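Local coordinates for protein glucokinase (Enterococcus faecalis, PDB 2QM1) that probably phosphorylates glucose at the expense of ATP, as a ROK-family sugar kinase that also binds zinc and magnesium ions, at residues D117-A122 with G154-G159; E125-K128 with E132-P135. One frame throughout, in Å; residues are numbered along the deposited sequence.

In the fold
Contacts 1 and 2 share helix 117-128, which follows the edge strand 112-116 of the first five-stranded sheet and leads toward strand 137-142 of the second. That pair of sheets, each with strand order 3-2-1-4-5, is the two-domain plan of the actin-like ATPase clan. Contact 1 sets the first turns of the helix against 154-159, at the magnesium ion, which Asn-119 binds; contact 2 folds its last turn onto the loop 132-135. Along the chain contact 2 is nested inside contact 1, and their centres lie about 12 Å apart. They meet directly where Gly-154 N approaches Pro-135 O at 2.8 Å, a probable hydrogen bond. Helix 117-128 thus supplies a magnesium ligand near its start, and its end is tied to the loop leading into the second sheet.

Contact 1: residues D117-A122 with G154-G159; sequences DANVAA and GKLLHG. With MG (magnesium ion), chain K.
Asn-119 and His-158 are set by similar first torsions: each CG lies anti to its own carbonyl carbon and beside the backbone N (chi1 -79° and -61°), which brings the amide and the imidazole together. There the two planes stand steeply to one another, and Asn-119 ND2 is 3.7 Å from His-158 CD2. A shared partner links the two groups, for the carboxylate of Asp-115 accepts from Asn-119 ND2 with one oxygen and from His-158 NE2 with the other. The amide oxygen serves the metal: Asn-119 OD1 binds the magnesium ion at 2.3 Å, and water 3 adds a ligand at 2.4 Å. Gly-148 O binds the same ion, and Asn-116 belongs to the site as well. Both Leu-156 methyls pack against the Asn-119 stem from the strand side, CD1 lying 3.8 Å from Asn-119 CB. Water 1 accepts from Asn-119 ND2 at 2.7 Å and may also donate to Leu-157 O. The start of helix 117-128 thus packs against strand 155-156, outermost of its sheet within this chain, through Leu-156 and through waters, with strand 137-142 against its alanines and helix 310-318 against Val-120.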
loop_
_atom_site.group_PDB
_atom_site.type_symbol
_atom_site.label_atom_id
_atom_site.label_comp_id
_atom_site.label_asym_id
_atom_site.label_seq_id
_atom_site.Cartn_x
_atom_site.Cartn_y
_atom_site.Cartn_z
ATOM N N ASP B 117 -17.083 -3.646 2.148
ATOM C CA ASP B 117 -17.635 -4.468 1.079
ATOM C C ASP B 117 -16.634 -4.869 -0.012
ATOM O O ASP B 117 -16.599 -6.030 -0.391
ATOM C CB ASP B 117 -18.913 -3.852 0.489
ATOM C CG ASP B 117 -18.707 -2.440 -0.092
ATOM O OD1 ASP B 117 -17.641 -1.826 0.120
ATOM O OD2 ASP B 117 -19.663 -1.923 -0.734
ATOM N N ALA B 118 -15.777 -3.952 -0.465
ATOM C CA ALA B 118 -14.698 -4.362 -1.395
ATOM C C ALA B 118 -13.609 -5.156 -0.704
ATOM O O ALA B 118 -12.998 -5.993 -1.328
ATOM C CB ALA B 118 -14.135 -3.197 -2.134
ATOM N N ASN B 119 -13.398 -4.942 0.608
ATOM C CA ASN B 119 -12.387 -5.724 1.330
ATOM C C ASN B 119 -12.708 -7.218 1.281
ATOM O O ASN B 119 -11.883 -8.068 0.978
ATOM C CB ASN B 119 -12.273 -5.261 2.787
ATOM C CG ASN B 119 -11.447 -3.999 2.908
ATOM O OD1 ASN B 119 -11.089 -3.380 1.886
ATOM N ND2 ASN B 119 -11.165 -3.582 4.139
ATOM N N VAL B 120 -13.967 -7.488 1.553
ATOM C CA VAL B 120 -14.524 -8.835 1.643
ATOM C C VAL B 120 -14.562 -9.473 0.230
ATOM O O VAL B 120 -14.179 -10.608 0.035
ATOM C CB VAL B 120 -15.874 -8.647 2.393
ATOM C CG1 VAL B 120 -17.005 -9.195 1.717
ATOM C CG2 VAL B 120 -15.757 -8.969 3.862
ATOM N N ALA B 121 -14.967 -8.709 -0.762
ATOM C CA ALA B 121 -14.862 -9.148 -2.151
ATOM C C ALA B 121 -13.423 -9.533 -2.548
ATOM O O ALA B 121 -13.195 -10.562 -3.170
ATOM C CB ALA B 121 -15.448 -8.078 -3.098
ATOM N N ALA B 122 -12.460 -8.724 -2.116
ATOM C CA ALA B 122 -11.058 -9.020 -2.237
ATOM C C ALA B 122 -10.707 -10.364 -1.620
ATOM O O ALA B 122 -9.970 -11.139 -2.222
ATOM C CB ALA B 122 -10.205 -7.861 -1.578
ATOM N N GLY B 154 -0.129 -11.674 3.575
ATOM C CA GLY B 154 -1.131 -12.574 4.120
ATOM C C GLY B 154 -2.310 -11.975 4.865
ATOM O O GLY B 154 -3.253 -12.700 5.216
ATOM N N LYS B 155 -2.329 -10.660 5.064
ATOM C CA LYS B 155 -3.459 -10.053 5.788
ATOM C C LYS B 155 -4.131 -8.948 5.047
ATOM O O LYS B 155 -3.470 -8.106 4.416
ATOM C CB LYS B 155 -3.039 -9.506 7.170
ATOM C CG LYS B 155 -2.269 -10.538 7.986
ATOM C CD LYS B 155 -1.655 -9.936 9.193
ATOM C CE LYS B 155 -2.530 -10.131 10.432
ATOM N NZ LYS B 155 -1.898 -9.387 11.590
ATOM N N LEU B 156 -5.443 -8.873 5.248
ATOM C CA LEU B 156 -6.223 -7.834 4.639
ATOM C C LEU B 156 -5.800 -6.507 5.313
ATOM O O LEU B 156 -5.682 -6.471 6.518
ATOM C CB LEU B 156 -7.684 -8.103 4.939
ATOM C CG LEU B 156 -8.835 -7.841 3.971
ATOM C CD1 LEU B 156 -10.057 -7.521 4.885
ATOM C CD2 LEU B 156 -8.615 -6.775 2.845
ATOM N N LEU B 157 -5.544 -5.447 4.560
ATOM C CA LEU B 157 -5.213 -4.130 5.213
ATOM C C LEU B 157 -6.409 -3.186 5.543
ATOM O O LEU B 157 -7.331 -3.034 4.753
ATOM C CB LEU B 157 -4.132 -3.359 4.463
ATOM C CG LEU B 157 -2.885 -4.181 4.054
ATOM C CD1 LEU B 157 -1.932 -3.303 3.410
ATOM C CD2 LEU B 157 -2.212 -4.893 5.250
ATOM N N HIS B 158 -6.345 -2.548 6.713
ATOM C CA HIS B 158 -7.379 -1.634 7.166
ATOM C C HIS B 158 -6.826 -0.240 7.397
ATOM O O HIS B 158 -7.514 0.714 7.214
ATOM C CB HIS B 158 -8.059 -2.218 8.428
ATOM C CG HIS B 158 -8.707 -3.544 8.152
ATOM N ND1 HIS B 158 -8.033 -4.744 8.264
ATOM C CD2 HIS B 158 -9.914 -3.845 7.615
ATOM C CE1 HIS B 158 -8.823 -5.735 7.877
ATOM N NE2 HIS B 158 -9.971 -5.214 7.484
ATOM N N GLY B 159 -5.580 -0.105 7.789
ATOM C CA GLY B 159 -5.086 1.218 8.217
ATOM C C GLY B 159 -5.700 1.761 9.506
ATOM O O GLY B 159 -6.560 1.090 10.147
HETATM MG MG MG K . -12.092 -1.698 0.748
HETATM O O HOH W 1 -9.968 -1.266 4.836
HETATM O O HOH W 2 -7.897 -3.125 1.966
HETATM O O HOH W 3 -11.640 0.238 2.066
#

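Contact 2: residues E125-K128 with E132-P135; sequences ERWK and ENNP
Glu-125 comes nearest the loop through its backbone, its O lying 4.2 Å from Glu-132 N, and it also has a backbone hydrogen bond with Gly-131. Its carboxylate turns the other way: OE1 accepts from the N-H groups of Ala-130 and Glu-305, OE2 from that of Leu-306. The buried acid is therefore gripped by three backbone donors, one of them in the turn that leaves the helix.

Arg-126 follows and makes both hydrogen bonds of the contact, one through its carbonyl and one through its side chain. Its carbonyl O receives the N-H of Asn-133 at 2.7 Å, an angle of 148° at the hydrogen. Its side chain leaves the helix with CG anti to the backbone N (chi1 178°) and runs extended to NE, which reaches past Asn-133 and donates to Asn-134 O at 2.7 Å. The acceptor sits near the guanidinium plane, at its edge, whereas NE stands above the plane of the Asn-134 carbonyl. On the way, Arg-126 CG passes 3.8 Å from Asn-133 CA.

The first bond takes up a carbonyl of the last turn of helix 117-128 with an N-H of the returning chain; the second ties the side chain to the loop. Glu-132 and Asn-133 are both left-handed, part of the turn by which the chain comes back before entering strand 137-142 of the second sheet in this actin-like fold.

At Trp-127 the indole runs alongside the amide of Asn-133, pointing the same way with the two planes nearly perpendicular. The indole also packs on Ile-313 and Ser-317 of helix 310-318. Lys-128, the last helical residue, sets CE over one indole face, 3.9 Å above the plane of Trp-127 and offset toward the ring's rim.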
loop_
_atom_site.group_PDB
_atom_site.type_symbol
_atom_site.label_atom_id
_atom_site.label_comp_id
_atom_site.label_asym_id
_atom_site.label_seq_id
_atom_site.Cartn_x
_atom_site.Cartn_y
_atom_site.Cartn_z
ATOM N N GLU B 125 -12.105 -13.111 -3.893
ATOM C CA GLU B 125 -11.294 -13.385 -5.109
ATOM C C GLU B 125 -9.944 -14.016 -4.748
ATOM O O GLU B 125 -9.479 -14.939 -5.390
ATOM C CB GLU B 125 -11.153 -12.132 -6.005
ATOM C CG GLU B 125 -12.486 -11.768 -6.651
ATOM C CD GLU B 125 -12.791 -12.591 -7.911
ATOM O OE1 GLU B 125 -11.891 -13.354 -8.393
ATOM O OE2 GLU B 125 -13.912 -12.437 -8.428
ATOM N N ARG B 126 -9.350 -13.594 -3.650
ATOM C CA ARG B 126 -8.150 -14.312 -3.209
ATOM C C ARG B 126 -8.394 -15.819 -2.923
ATOM O O ARG B 126 -7.599 -16.664 -3.327
ATOM C CB ARG B 126 -7.530 -13.598 -2.021
ATOM C CG ARG B 126 -6.325 -14.295 -1.464
ATOM C CD ARG B 126 -5.783 -13.489 -0.332
ATOM N NE ARG B 126 -4.752 -14.217 0.373
ATOM C CZ ARG B 126 -4.890 -14.598 1.637
ATOM N NH1 ARG B 126 -6.007 -14.298 2.338
ATOM N NH2 ARG B 126 -3.914 -15.257 2.208
ATOM N N TRP B 127 -9.483 -16.140 -2.225
ATOM C CA TRP B 127 -9.769 -17.502 -1.754
ATOM C C TRP B 127 -10.198 -18.451 -2.833
ATOM O O TRP B 127 -9.735 -19.602 -2.841
ATOM C CB TRP B 127 -10.904 -17.491 -0.704
ATOM C CG TRP B 127 -11.125 -18.807 0.052
ATOM C CD1 TRP B 127 -10.254 -19.842 0.191
ATOM C CD2 TRP B 127 -12.286 -19.148 0.838
ATOM N NE1 TRP B 127 -10.798 -20.821 1.002
ATOM C CE2 TRP B 127 -12.047 -20.418 1.411
ATOM C CE3 TRP B 127 -13.502 -18.492 1.110
ATOM C CZ2 TRP B 127 -12.985 -21.067 2.225
ATOM C CZ3 TRP B 127 -14.440 -19.137 1.920
ATOM C CH2 TRP B 127 -14.176 -20.417 2.464
ATOM N N LYS B 128 -11.084 -17.987 -3.729
ATOM C CA LYS B 128 -11.718 -18.851 -4.735
ATOM C C LYS B 128 -11.586 -18.335 -6.156
ATOM O O LYS B 128 -11.929 -19.033 -7.127
ATOM C CB LYS B 128 -13.198 -19.055 -4.374
ATOM C CG LYS B 128 -13.350 -19.868 -3.101
ATOM C CD LYS B 128 -13.021 -21.347 -3.379
ATOM C CE LYS B 128 -12.958 -22.149 -2.078
ATOM N NZ LYS B 128 -12.526 -23.554 -2.364
ATOM N N GLU B 132 -5.725 -16.526 -6.188
ATOM C CA GLU B 132 -5.006 -17.820 -6.072
ATOM C C GLU B 132 -4.363 -18.074 -4.713
ATOM O O GLU B 132 -3.304 -18.730 -4.578
ATOM C CB GLU B 132 -3.974 -17.980 -7.189
ATOM C CG GLU B 132 -4.635 -18.140 -8.540
ATOM C CD GLU B 132 -3.722 -18.751 -9.588
ATOM O OE1 GLU B 132 -4.268 -19.433 -10.482
ATOM O OE2 GLU B 132 -2.473 -18.540 -9.527
ATOM N N ASN B 133 -5.020 -17.538 -3.704
ATOM C CA ASN B 133 -4.539 -17.583 -2.323
ATOM C C ASN B 133 -3.150 -16.997 -2.087
ATOM O O ASN B 133 -2.519 -17.331 -1.139
ATOM C CB ASN B 133 -4.638 -19.010 -1.816
ATOM C CG ASN B 133 -6.092 -19.392 -1.517
ATOM O OD1 ASN B 133 -6.759 -20.076 -2.329
ATOM N ND2 ASN B 133 -6.614 -18.873 -0.407
ATOM N N ASN B 134 -2.680 -16.141 -2.975
ATOM C CA ASN B 134 -1.425 -15.460 -2.749
ATOM C C ASN B 134 -1.454 -14.538 -1.511
ATOM O O ASN B 134 -2.510 -13.998 -1.191
ATOM C CB ASN B 134 -1.027 -14.680 -3.993
ATOM C CG ASN B 134 0.448 -14.488 -4.070
ATOM O OD1 ASN B 134 1.000 -13.490 -3.526
ATOM N ND2 ASN B 134 1.133 -15.487 -4.647
ATOM N N PRO B 135 -0.325 -14.416 -0.783
ATOM C CA PRO B 135 -0.246 -13.463 0.342
ATOM C C PRO B 135 -0.347 -12.007 -0.039
ATOM O O PRO B 135 -0.509 -11.189 0.833
ATOM C CB PRO B 135 1.156 -13.686 0.922
ATOM C CG PRO B 135 1.630 -15.040 0.344
ATOM C CD PRO B 135 0.877 -15.256 -0.920
#